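Local coordinates for carbohydrate binding module family 33 and 10 domain protein (Teredinibacter turnerae, PDB 6RW7) that probably acts, through this AA10 domain, as a copper-dependent lytic polysaccharide monooxygenase that binds cellulose and cleaves it oxidatively, at residues K27-Y35 with P77-P87; R58-C68 with E130-P140. All coordinates share one frame; numbering follows the deposited sequence.

Contact 1 of 2, residues K27-Y35 with P77-P87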
loop_
_atom_site.group_PDB
_atom_site.type_symbol
_atom_site.label_atom_id
_atom_site.label_comp_id
_atom_site.label_asym_id
_atom_site.label_seq_id
_atom_site.Cartn_x
_atom_site.Cartn_y
_atom_site.Cartn_z
ATOM N N LYS A 27 10.981 -14.661 -4.532
ATOM C CA LYS A 27 10.493 -13.844 -3.383
ATOM C C LYS A 27 8.967 -13.828 -3.269
ATOM O O LYS A 27 8.489 -13.718 -2.134
ATOM C CB LYS A 27 11.033 -12.419 -3.435
ATOM C CG LYS A 27 10.620 -11.579 -4.633
ATOM C CD LYS A 27 11.052 -10.133 -4.471
ATOM C CE LYS A 27 10.866 -9.282 -5.696
ATOM N NZ LYS A 27 11.292 -7.889 -5.418
ATOM N N CYS A 28 8.219 -13.938 -4.372
ATOM C CA CYS A 28 6.731 -13.942 -4.350
ATOM C C CYS A 28 6.162 -15.367 -4.403
ATOM O O CYS A 28 4.941 -15.526 -4.437
ATOM C CB CYS A 28 6.184 -13.170 -5.539
ATOM S SG CYS A 28 6.622 -11.416 -5.510
ATOM N N ASP A 29 6.997 -16.394 -4.342
ATOM C CA ASP A 29 6.513 -17.771 -4.592
ATOM C C ASP A 29 5.404 -18.148 -3.608
ATOM O O ASP A 29 4.410 -18.741 -4.024
ATOM C CB ASP A 29 7.666 -18.768 -4.511
ATOM C CG ASP A 29 8.534 -18.798 -5.762
ATOM O OD1 ASP A 29 8.269 -18.016 -6.716
ATOM O OD2 ASP A 29 9.512 -19.576 -5.755
ATOM N N GLU A 30 5.570 -17.850 -2.318
ATOM C CA GLU A 30 4.594 -18.253 -1.280
ATOM C C GLU A 30 3.278 -17.501 -1.513
ATOM O O GLU A 30 2.223 -18.119 -1.463
ATOM C CB GLU A 30 5.189 -17.978 0.098
ATOM C CG GLU A 30 4.691 -18.919 1.166
ATOM C CD GLU A 30 5.388 -18.674 2.487
ATOM O OE1 GLU A 30 6.594 -18.999 2.576
ATOM O OE2 GLU A 30 4.737 -18.104 3.398
ATOM N N ALA A 31 3.362 -16.183 -1.734
ATOM C CA ALA A 31 2.163 -15.353 -1.990
ATOM C C ALA A 31 1.418 -15.930 -3.209
ATOM O O ALA A 31 0.209 -16.122 -3.141
ATOM C CB ALA A 31 2.550 -13.913 -2.199
ATOM N N PHE A 32 2.142 -16.192 -4.299
ATOM C CA PHE A 32 1.553 -16.749 -5.540
ATOM C C PHE A 32 0.895 -18.110 -5.277
ATOM O O PHE A 32 -0.246 -18.365 -5.711
ATOM C CB PHE A 32 2.621 -16.874 -6.623
ATOM C CG PHE A 32 3.191 -15.602 -7.207
ATOM C CD1 PHE A 32 2.509 -14.386 -7.216
ATOM C CD2 PHE A 32 4.429 -15.649 -7.817
ATOM C CE1 PHE A 32 3.055 -13.273 -7.834
ATOM C CE2 PHE A 32 4.987 -14.533 -8.421
ATOM C CZ PHE A 32 4.292 -13.341 -8.422
ATOM N N ALA A 33 1.627 -18.990 -4.589
ATOM C CA ALA A 33 1.167 -20.364 -4.303
ATOM C C ALA A 33 -0.050 -20.369 -3.376
ATOM O O ALA A 33 -1.036 -21.056 -3.646
ATOM C CB ALA A 33 2.315 -21.148 -3.730
ATOM N N ASN A 34 -0.013 -19.562 -2.322
ATOM C CA ASN A 34 -1.101 -19.521 -1.328
ATOM C C ASN A 34 -2.340 -18.940 -2.000
ATOM O O ASN A 34 -3.423 -19.398 -1.717
ATOM C CB ASN A 34 -0.694 -18.739 -0.072
ATOM C CG ASN A 34 0.353 -19.450 0.764
ATOM O OD1 ASN A 34 0.744 -20.585 0.458
ATOM N ND2 ASN A 34 0.837 -18.798 1.813
ATOM N N TYR A 35 -2.188 -18.001 -2.936
ATOM C CA TYR A 35 -3.363 -17.432 -3.625
ATOM C C TYR A 35 -3.981 -18.525 -4.507
ATOM O O TYR A 35 -5.195 -18.674 -4.491
ATOM C CB TYR A 35 -2.957 -16.167 -4.378
ATOM C CG TYR A 35 -4.114 -15.387 -4.920
ATOM C CD1 TYR A 35 -5.090 -14.849 -4.099
ATOM C CD2 TYR A 35 -4.197 -15.125 -6.280
ATOM C CE1 TYR A 35 -6.136 -14.110 -4.610
ATOM C CE2 TYR A 35 -5.234 -14.367 -6.802
ATOM C CZ TYR A 35 -6.206 -13.852 -5.963
ATOM O OH TYR A 35 -7.249 -13.126 -6.462
ATOM N N PRO A 77 -11.405 -11.498 -1.785
ATOM C CA PRO A 77 -10.174 -10.823 -1.367
ATOM C C PRO A 77 -9.255 -10.475 -2.539
ATOM O O PRO A 77 -9.383 -11.042 -3.622
ATOM C CB PRO A 77 -9.496 -11.846 -0.427
ATOM C CG PRO A 77 -10.046 -13.178 -0.845
ATOM C CD PRO A 77 -11.450 -12.902 -1.339
ATOM N N ALA A 78 -8.336 -9.536 -2.311
ATOM C CA ALA A 78 -7.276 -9.190 -3.281
ATOM C C ALA A 78 -6.169 -10.240 -3.204
ATOM O O ALA A 78 -5.931 -10.856 -2.152
ATOM C CB ALA A 78 -6.711 -7.810 -2.998
ATOM N N PRO A 79 -5.355 -10.391 -4.263
ATOM C CA PRO A 79 -4.101 -11.137 -4.142
ATOM C C PRO A 79 -3.298 -10.680 -2.912
ATOM O O PRO A 79 -2.662 -11.460 -2.244
ATOM C CB PRO A 79 -3.395 -10.784 -5.458
ATOM C CG PRO A 79 -4.539 -10.592 -6.431
ATOM C CD PRO A 79 -5.607 -9.893 -5.630
ATOM N N TYR A 80 -3.363 -9.370 -2.632
ATOM C CA TYR A 80 -2.523 -8.674 -1.622
ATOM C C TYR A 80 -3.034 -8.922 -0.209
ATOM O O TYR A 80 -2.323 -8.534 0.729
ATOM C CB TYR A 80 -2.387 -7.203 -2.026
ATOM C CG TYR A 80 -1.818 -7.129 -3.423
ATOM C CD1 TYR A 80 -0.510 -7.526 -3.667
ATOM C CD2 TYR A 80 -2.623 -6.830 -4.508
ATOM C CE1 TYR A 80 0.004 -7.588 -4.948
ATOM C CE2 TYR A 80 -2.126 -6.905 -5.795
ATOM C CZ TYR A 80 -0.815 -7.282 -6.017
ATOM O OH TYR A 80 -0.336 -7.354 -7.287
ATOM N N ASP A 81 -4.177 -9.587 -0.047
ATOM C CA ASP A 81 -4.695 -10.015 1.277
ATOM C C ASP A 81 -4.133 -11.380 1.653
ATOM O O ASP A 81 -4.204 -11.723 2.836
ATOM C CB ASP A 81 -6.221 -10.056 1.281
ATOM C CG ASP A 81 -6.830 -8.683 1.147
ATOM O OD1 ASP A 81 -6.375 -7.764 1.892
ATOM O OD2 ASP A 81 -7.758 -8.543 0.322
ATOM N N THR A 82 -3.622 -12.154 0.698
ATOM C CA THR A 82 -3.176 -13.549 0.929
ATOM C C THR A 82 -2.223 -13.608 2.127
ATOM O O THR A 82 -1.172 -12.972 2.112
ATOM C CB THR A 82 -2.509 -14.093 -0.338
ATOM O OG1 THR A 82 -3.431 -13.923 -1.420
ATOM C CG2 THR A 82 -2.148 -15.553 -0.197
ATOM N N PRO A 83 -2.479 -14.449 3.149
ATOM C CA PRO A 83 -1.461 -14.738 4.152
ATOM C C PRO A 83 -0.235 -15.386 3.505
ATOM O O PRO A 83 -0.381 -16.352 2.745
ATOM C CB PRO A 83 -2.159 -15.691 5.132
ATOM C CG PRO A 83 -3.622 -15.431 4.918
ATOM C CD PRO A 83 -3.744 -15.150 3.432
ATOM N N ALA A 84 0.936 -14.834 3.774
ATOM C CA ALA A 84 2.227 -15.362 3.276
ATOM C C ALA A 84 3.396 -14.705 3.979
ATOM O O ALA A 84 3.210 -13.646 4.611
ATOM C CB ALA A 84 2.384 -15.093 1.791
ATOM N N ASN A 85 4.568 -15.304 3.847
ATOM C CA ASN A 85 5.856 -14.605 4.082
ATOM C C ASN A 85 6.119 -13.747 2.843
ATOM O O ASN A 85 6.772 -14.221 1.901
ATOM C CB ASN A 85 7.003 -15.566 4.409
ATOM C CG ASN A 85 8.218 -14.857 4.967
ATOM O OD1 ASN A 85 8.286 -13.629 4.954
ATOM N ND2 ASN A 85 9.182 -15.623 5.459
ATOM N N TRP A 86 5.568 -12.540 2.829
ATOM C CA TRP A 86 5.757 -11.579 1.715
ATOM C C TRP A 86 7.195 -11.065 1.714
ATOM O O TRP A 86 7.851 -11.020 2.767
ATOM C CB TRP A 86 4.771 -10.421 1.873
ATOM C CG TRP A 86 3.343 -10.772 1.601
ATOM C CD1 TRP A 86 2.410 -11.271 2.465
ATOM C CD2 TRP A 86 2.688 -10.630 0.334
ATOM N NE1 TRP A 86 1.227 -11.475 1.815
ATOM C CE2 TRP A 86 1.363 -11.068 0.510
ATOM C CE3 TRP A 86 3.093 -10.139 -0.915
ATOM C CZ2 TRP A 86 0.439 -11.028 -0.524
ATOM C CZ3 TRP A 86 2.181 -10.117 -1.943
ATOM C CH2 TRP A 86 0.875 -10.556 -1.742
ATOM N N PRO A 87 7.726 -10.587 0.573
ATOM C CA PRO A 87 9.025 -9.934 0.548
ATOM C C PRO A 87 9.035 -8.723 1.483
ATOM O O PRO A 87 8.075 -7.977 1.522
ATOM C CB PRO A 87 9.227 -9.464 -0.909
ATOM C CG PRO A 87 8.208 -10.247 -1.709
ATOM C CD PRO A 87 7.083 -10.594 -0.758
HETATM O O HOH W 1 5.993 -14.586 -0.990
HETATM O O HOH W 2 -9.609 -13.170 -5.179
#
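Tyr35 and Pro77 meet through a water that donates to Pro77 O at 2.6 Å and also bonds the tyrosine hydroxyl, which has a further partner in His44. Two residues on, Pro79 lies alongside the phenol ring, its CA over one face, 3.9 Å from the Tyr35 ring centroid, and its CG against CZ. With CG anti to the backbone N (chi1 -170°), the tyrosine extends from the helix over the start of the 3-10 turn 79-81. Just after that turn Thr82 gives its hydroxyl proton to Pro79 O, while its OG1 comes obliquely to Tyr35 CD1 at 3.3 Å and its CG2 rests on Asn34 CB. Helix 29-37, bound to helix 10-17 by the Cys14-Cys28 disulfide, thus packs on the loop before strand 89-90, within the helix-and-loop insertion that follows the first strand, probably corresponding to the L2 region of AA10 enzymes. Asn34 ND2 donates to Pro83 O (2.9 Å, 167°), which lies in its amide plane. The methyl of Ala84 reaches Ala31 CA at 3.8 Å. Glu30 OE2, in the conformer given, accepts from Asn85 N, the donor above the carboxylate plane. Ala31 CB sits over the six-membered ring of Trp86, 3.7 Å from the centroid, and the indole is fixed by NE1 donating to Thr82 O (2.8 Å). Pro87 CG finally abuts Lys27 O at 3.5 Å, crossed by the lysine's aliphatic chain, whose ammonium pairs with Glu17.

Contact 2 of 2, residues R58-C68 with E130-P140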
loop_
_atom_site.group_PDB
_atom_site.type_symbol
_atom_site.label_atom_id
_atom_site.label_comp_id
_atom_site.label_asym_id
_atom_site.label_seq_id
_atom_site.Cartn_x
_atom_site.Cartn_y
_atom_site.Cartn_z
ATOM N N ARG A 58 -10.144 4.443 4.980
ATOM C CA ARG A 58 -10.134 3.944 6.371
ATOM C C ARG A 58 -10.434 5.049 7.400
ATOM O O ARG A 58 -10.908 4.681 8.460
ATOM C CB ARG A 58 -8.796 3.262 6.658
ATOM C CG ARG A 58 -8.663 2.749 8.086
ATOM C CD ARG A 58 -9.622 1.639 8.417
ATOM N NE ARG A 58 -9.511 1.340 9.837
ATOM C CZ ARG A 58 -10.306 0.522 10.518
ATOM N NH1 ARG A 58 -11.310 -0.104 9.917
ATOM N NH2 ARG A 58 -10.126 0.368 11.825
ATOM N N LYS A 59 -10.212 6.320 7.115
ATOM C CA LYS A 59 -10.583 7.388 8.090
ATOM C C LYS A 59 -12.085 7.350 8.332
ATOM O O LYS A 59 -12.489 7.738 9.452
ATOM C CB LYS A 59 -10.153 8.761 7.603
ATOM C CG LYS A 59 -8.639 8.938 7.668
ATOM C CD LYS A 59 -8.215 10.337 7.351
ATOM C CE LYS A 59 -8.393 10.683 5.892
ATOM N NZ LYS A 59 -8.058 12.105 5.636
ATOM N N VAL A 60 -12.852 6.916 7.338
ATOM C CA VAL A 60 -14.339 6.949 7.372
ATOM C C VAL A 60 -14.907 5.532 7.420
ATOM O O VAL A 60 -15.860 5.310 8.183
ATOM C CB VAL A 60 -14.862 7.755 6.172
ATOM C CG1 VAL A 60 -16.388 7.664 6.058
ATOM C CG2 VAL A 60 -14.393 9.192 6.285
ATOM N N VAL A 61 -14.442 4.646 6.555
ATOM C CA VAL A 61 -15.038 3.308 6.310
ATOM C C VAL A 61 -14.359 2.338 7.273
ATOM O O VAL A 61 -13.177 2.029 7.023
ATOM C CB VAL A 61 -14.806 2.888 4.848
ATOM C CG1 VAL A 61 -15.328 1.482 4.593
ATOM C CG2 VAL A 61 -15.372 3.916 3.877
ATOM N N LYS A 62 -15.037 1.888 8.329
ATOM C CA LYS A 62 -14.396 1.097 9.411
ATOM C C LYS A 62 -14.723 -0.393 9.313
ATOM O O LYS A 62 -14.124 -1.168 10.071
ATOM C CB LYS A 62 -14.832 1.617 10.780
ATOM C CG LYS A 62 -14.471 3.062 11.029
ATOM C CD LYS A 62 -12.986 3.311 10.940
ATOM C CE LYS A 62 -12.643 4.709 11.363
ATOM N NZ LYS A 62 -11.208 4.952 11.185
ATOM N N GLY A 63 -15.635 -0.792 8.433
ATOM C CA GLY A 63 -16.222 -2.134 8.509
ATOM C C GLY A 63 -15.616 -3.119 7.532
ATOM O O GLY A 63 -16.249 -4.127 7.331
ATOM N N THR A 64 -14.457 -2.879 6.909
ATOM C CA THR A 64 -13.965 -3.876 5.924
ATOM C C THR A 64 -13.467 -5.147 6.616
ATOM O O THR A 64 -12.874 -5.059 7.705
ATOM C CB THR A 64 -12.898 -3.360 4.955
ATOM O OG1 THR A 64 -11.694 -3.022 5.648
ATOM C CG2 THR A 64 -13.404 -2.190 4.150
ATOM N N GLU A 65 -13.656 -6.293 5.962
ATOM C CA GLU A 65 -13.138 -7.610 6.402
ATOM C C GLU A 65 -11.623 -7.620 6.227
ATOM O O GLU A 65 -10.903 -8.188 7.083
ATOM C CB GLU A 65 -13.715 -8.757 5.571
ATOM N N HIS A 66 -11.150 -7.018 5.140
ATOM C CA HIS A 66 -9.730 -7.096 4.727
ATOM C C HIS A 66 -9.053 -5.732 4.828
ATOM O O HIS A 66 -9.700 -4.677 4.687
ATOM C CB HIS A 66 -9.605 -7.664 3.311
ATOM C CG HIS A 66 -10.339 -8.944 3.087
ATOM N ND1 HIS A 66 -9.804 -10.176 3.444
ATOM C CD2 HIS A 66 -11.564 -9.187 2.555
ATOM C CE1 HIS A 66 -10.682 -11.123 3.118
ATOM N NE2 HIS A 66 -11.761 -10.539 2.566
ATOM N N VAL A 67 -7.746 -5.773 5.061
ATOM C CA VAL A 67 -6.905 -4.558 5.139
ATOM C C VAL A 67 -6.392 -4.190 3.744
ATOM O O VAL A 67 -6.906 -3.240 3.145
ATOM C CB VAL A 67 -5.775 -4.787 6.151
ATOM C CG1 VAL A 67 -4.807 -3.622 6.115
ATOM C CG2 VAL A 67 -6.347 -5.031 7.556
ATOM N N CYS A 68 -5.410 -4.909 3.221
ATOM C CA CYS A 68 -4.650 -4.454 2.027
ATOM C C CYS A 68 -5.578 -4.338 0.811
ATOM O O CYS A 68 -5.380 -3.404 0.030
ATOM C CB CYS A 68 -3.465 -5.357 1.751
ATOM S SG CYS A 68 -2.307 -5.332 3.143
ATOM N N GLU A 130 -4.511 -13.483 7.867
ATOM C CA GLU A 130 -4.689 -12.148 7.266
ATOM C C GLU A 130 -4.443 -11.088 8.338
ATOM O O GLU A 130 -4.737 -11.287 9.534
ATOM C CB GLU A 130 -6.092 -11.959 6.699
ATOM C CG GLU A 130 -6.312 -12.706 5.401
ATOM C CD GLU A 130 -7.324 -12.020 4.512
ATOM O OE1 GLU A 130 -7.474 -10.783 4.642
ATOM O OE2 GLU A 130 -7.961 -12.725 3.683
ATOM N N LEU A 131 -3.961 -9.947 7.896
ATOM C CA LEU A 131 -3.965 -8.736 8.737
ATOM C C LEU A 131 -5.411 -8.423 9.148
ATOM O O LEU A 131 -6.356 -8.720 8.407
ATOM C CB LEU A 131 -3.358 -7.584 7.941
ATOM C CG LEU A 131 -1.886 -7.749 7.593
ATOM C CD1 LEU A 131 -1.477 -6.701 6.548
ATOM C CD2 LEU A 131 -1.025 -7.656 8.849
ATOM N N THR A 132 -5.562 -7.858 10.337
ATOM C CA THR A 132 -6.837 -7.356 10.878
ATOM C C THR A 132 -6.634 -5.907 11.276
ATOM O O THR A 132 -5.465 -5.486 11.468
ATOM C CB THR A 132 -7.319 -8.163 12.095
ATOM O OG1 THR A 132 -6.498 -7.822 13.216
ATOM C CG2 THR A 132 -7.285 -9.651 11.847
ATOM N N TRP A 133 -7.727 -5.179 11.457
ATOM C CA TRP A 133 -7.650 -3.768 11.895
ATOM C C TRP A 133 -7.040 -3.688 13.298
ATOM O O TRP A 133 -6.401 -2.666 13.601
ATOM C CB TRP A 133 -8.994 -3.047 11.777
ATOM C CG TRP A 133 -9.346 -2.897 10.333
ATOM C CD1 TRP A 133 -10.397 -3.468 9.686
ATOM C CD2 TRP A 133 -8.588 -2.191 9.338
ATOM N NE1 TRP A 133 -10.352 -3.160 8.362
ATOM C CE2 TRP A 133 -9.256 -2.386 8.113
ATOM C CE3 TRP A 133 -7.429 -1.415 9.352
ATOM C CZ2 TRP A 133 -8.812 -1.836 6.916
ATOM C CZ3 TRP A 133 -6.990 -0.857 8.170
ATOM C CH2 TRP A 133 -7.660 -1.089 6.962
ATOM N N ALA A 134 -7.192 -4.721 14.121
ATOM C CA ALA A 134 -6.602 -4.732 15.478
ATOM C C ALA A 134 -5.068 -4.682 15.388
ATOM O O ALA A 134 -4.443 -4.273 16.350
ATOM C CB ALA A 134 -7.065 -5.963 16.218
ATOM N N ASP A 135 -4.466 -5.058 14.256
ATOM C CA ASP A 135 -2.996 -5.003 14.071
ATOM C C ASP A 135 -2.526 -3.559 13.871
ATOM O O ASP A 135 -1.318 -3.323 14.031
ATOM C CB ASP A 135 -2.567 -5.814 12.853
ATOM C CG ASP A 135 -2.816 -7.305 12.978
ATOM O OD1 ASP A 135 -2.675 -7.817 14.124
ATOM O OD2 ASP A 135 -3.103 -7.962 11.928
ATOM N N PHE A 136 -3.409 -2.643 13.479
ATOM C CA PHE A 136 -3.031 -1.299 13.001
ATOM C C PHE A 136 -3.412 -0.226 14.002
ATOM O O PHE A 136 -4.397 -0.369 14.756
ATOM C CB PHE A 136 -3.695 -0.976 11.660
ATOM C CG PHE A 136 -3.011 -1.694 10.531
ATOM C CD1 PHE A 136 -3.362 -2.986 10.163
ATOM C CD2 PHE A 136 -1.998 -1.069 9.832
ATOM C CE1 PHE A 136 -2.685 -3.656 9.156
ATOM C CE2 PHE A 136 -1.328 -1.742 8.827
ATOM C CZ PHE A 136 -1.690 -3.015 8.473
ATOM N N GLU A 137 -2.619 0.835 14.009
ATOM C CA GLU A 137 -2.953 2.087 14.730
ATOM C C GLU A 137 -4.320 2.586 14.242
ATOM O O GLU A 137 -4.629 2.449 13.026
ATOM C CB GLU A 137 -1.884 3.151 14.481
ATOM C CG GLU A 137 -0.539 2.824 15.093
ATOM C CD GLU A 137 0.408 4.012 15.171
ATOM O OE1 GLU A 137 0.402 4.860 14.226
ATOM O OE2 GLU A 137 1.161 4.089 16.190
ATOM N N ASP A 138 -5.101 3.140 15.147
ATOM C CA ASP A 138 -6.462 3.624 14.828
ATOM C C ASP A 138 -6.410 4.860 13.942
ATOM O O ASP A 138 -7.371 5.055 13.220
ATOM C CB ASP A 138 -7.225 3.929 16.115
ATOM C CG ASP A 138 -7.530 2.669 16.907
ATOM O OD1 ASP A 138 -7.530 1.554 16.308
ATOM O OD2 ASP A 138 -7.739 2.803 18.122
ATOM N N GLN A 139 -5.377 5.686 14.063
ATOM C CA GLN A 139 -5.250 6.950 13.318
ATOM C C GLN A 139 -4.063 6.826 12.381
ATOM O O GLN A 139 -3.072 6.162 12.681
ATOM C CB GLN A 139 -5.078 8.132 14.274
ATOM C CG GLN A 139 -6.292 8.364 15.172
ATOM C CD GLN A 139 -7.495 8.795 14.381
ATOM O OE1 GLN A 139 -7.390 9.583 13.443
ATOM N NE2 GLN A 139 -8.653 8.255 14.726
ATOM N N PRO A 140 -4.086 7.536 11.242
ATOM C CA PRO A 140 -2.925 7.521 10.353
ATOM C C PRO A 140 -1.722 8.246 10.969
ATOM O O PRO A 140 -1.915 9.229 11.662
ATOM C CB PRO A 140 -3.394 8.237 9.080
ATOM C CG PRO A 140 -4.649 8.963 9.478
ATOM C CD PRO A 140 -5.216 8.307 10.722
HETATM O O HOH W 3 -7.109 1.742 11.603
HETATM O O HOH W 4 -9.568 3.422 12.806
HETATM O O HOH W 5 -8.914 -9.589 8.284
HETATM O O HOH W 6 -6.814 -8.431 5.775
#
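A stacked arginine-tryptophan cation-pi pair carries this contact: Trp133, at the start of the 3-10 turn 133-135, lies between Arg58 and Val67 of the loop 58-68. The Arg58 guanidinium lies flat on one face of the indole, the planes 5° apart, with CZ 3.4 Å from Trp133 CD2. A bend at chi2 (65°) folds the arginine so that its CD also covers the six-membered ring, 3.6 Å from the Trp133 centroid. Lys62 CD lies over the other side of the guanidinium, and waters bridge Arg58 NE to Glu137 O and Lys62 NZ to Asp138 O. On the opposite indole face, Val67 CG2 stands above the centre of the six-membered ring, 3.9 Å from the Trp133 centroid, while CG1 reaches Phe136 CE1 at 3.7 Å. At the indole edge NE1 donates in the ring plane to Thr64 OG1 (3.0 Å), with a weaker bond to Thr64 O, which together with the packing on both faces limits its rotation; the hydroxyl in turn donates to His66 O. A glycine in place of Trp133 would probably leave the Arg58 guanidinium without its flat support and Thr64 OG1 without its donor, and open a gap beside Val67. At the other end of the contact, His66 ND1 gives Glu130 OE1 a nearly straight bond (2.7 Å, 172°) on the syn side of the carboxylate, with ring and carboxylate nearly coplanar. A water that accepts from Val67 N lies within bonding distance of OE1 and of Leu131 O. Leu131 CD1 touches Cys68 SG, itself part of the disulfide to Cys198, at 3.8 Å. Trp133 also meets Phe182 edge-to-face, which places the contact against strand 178-187. The two loops lie, away from the copper sites, on the immunoglobulin-like beta-sandwich core characteristic of LPMOs.

In the fold
From the N terminus, strand 3-6 leads into helices 10-17 and 29-37; contact 1 opens at the start of the second and closes when the chain returns in 77-87, just ahead of strand 89-90. Before that return it passes through 58-68, the first half of contact 2, whose partner 130-140 comes only after strands 96-101 and 111-118. The two closures therefore cross rather than nest. They also touch: Asp81 OD1 comes within 3.5 Å of His66 CB. Contact 1 joins helix 29-37 to the loop before strand 89-90, contact 2 joins that same long loop to the one before strand 142-145, and the Cys68-Cys198 disulfide connects it to strand 193-202.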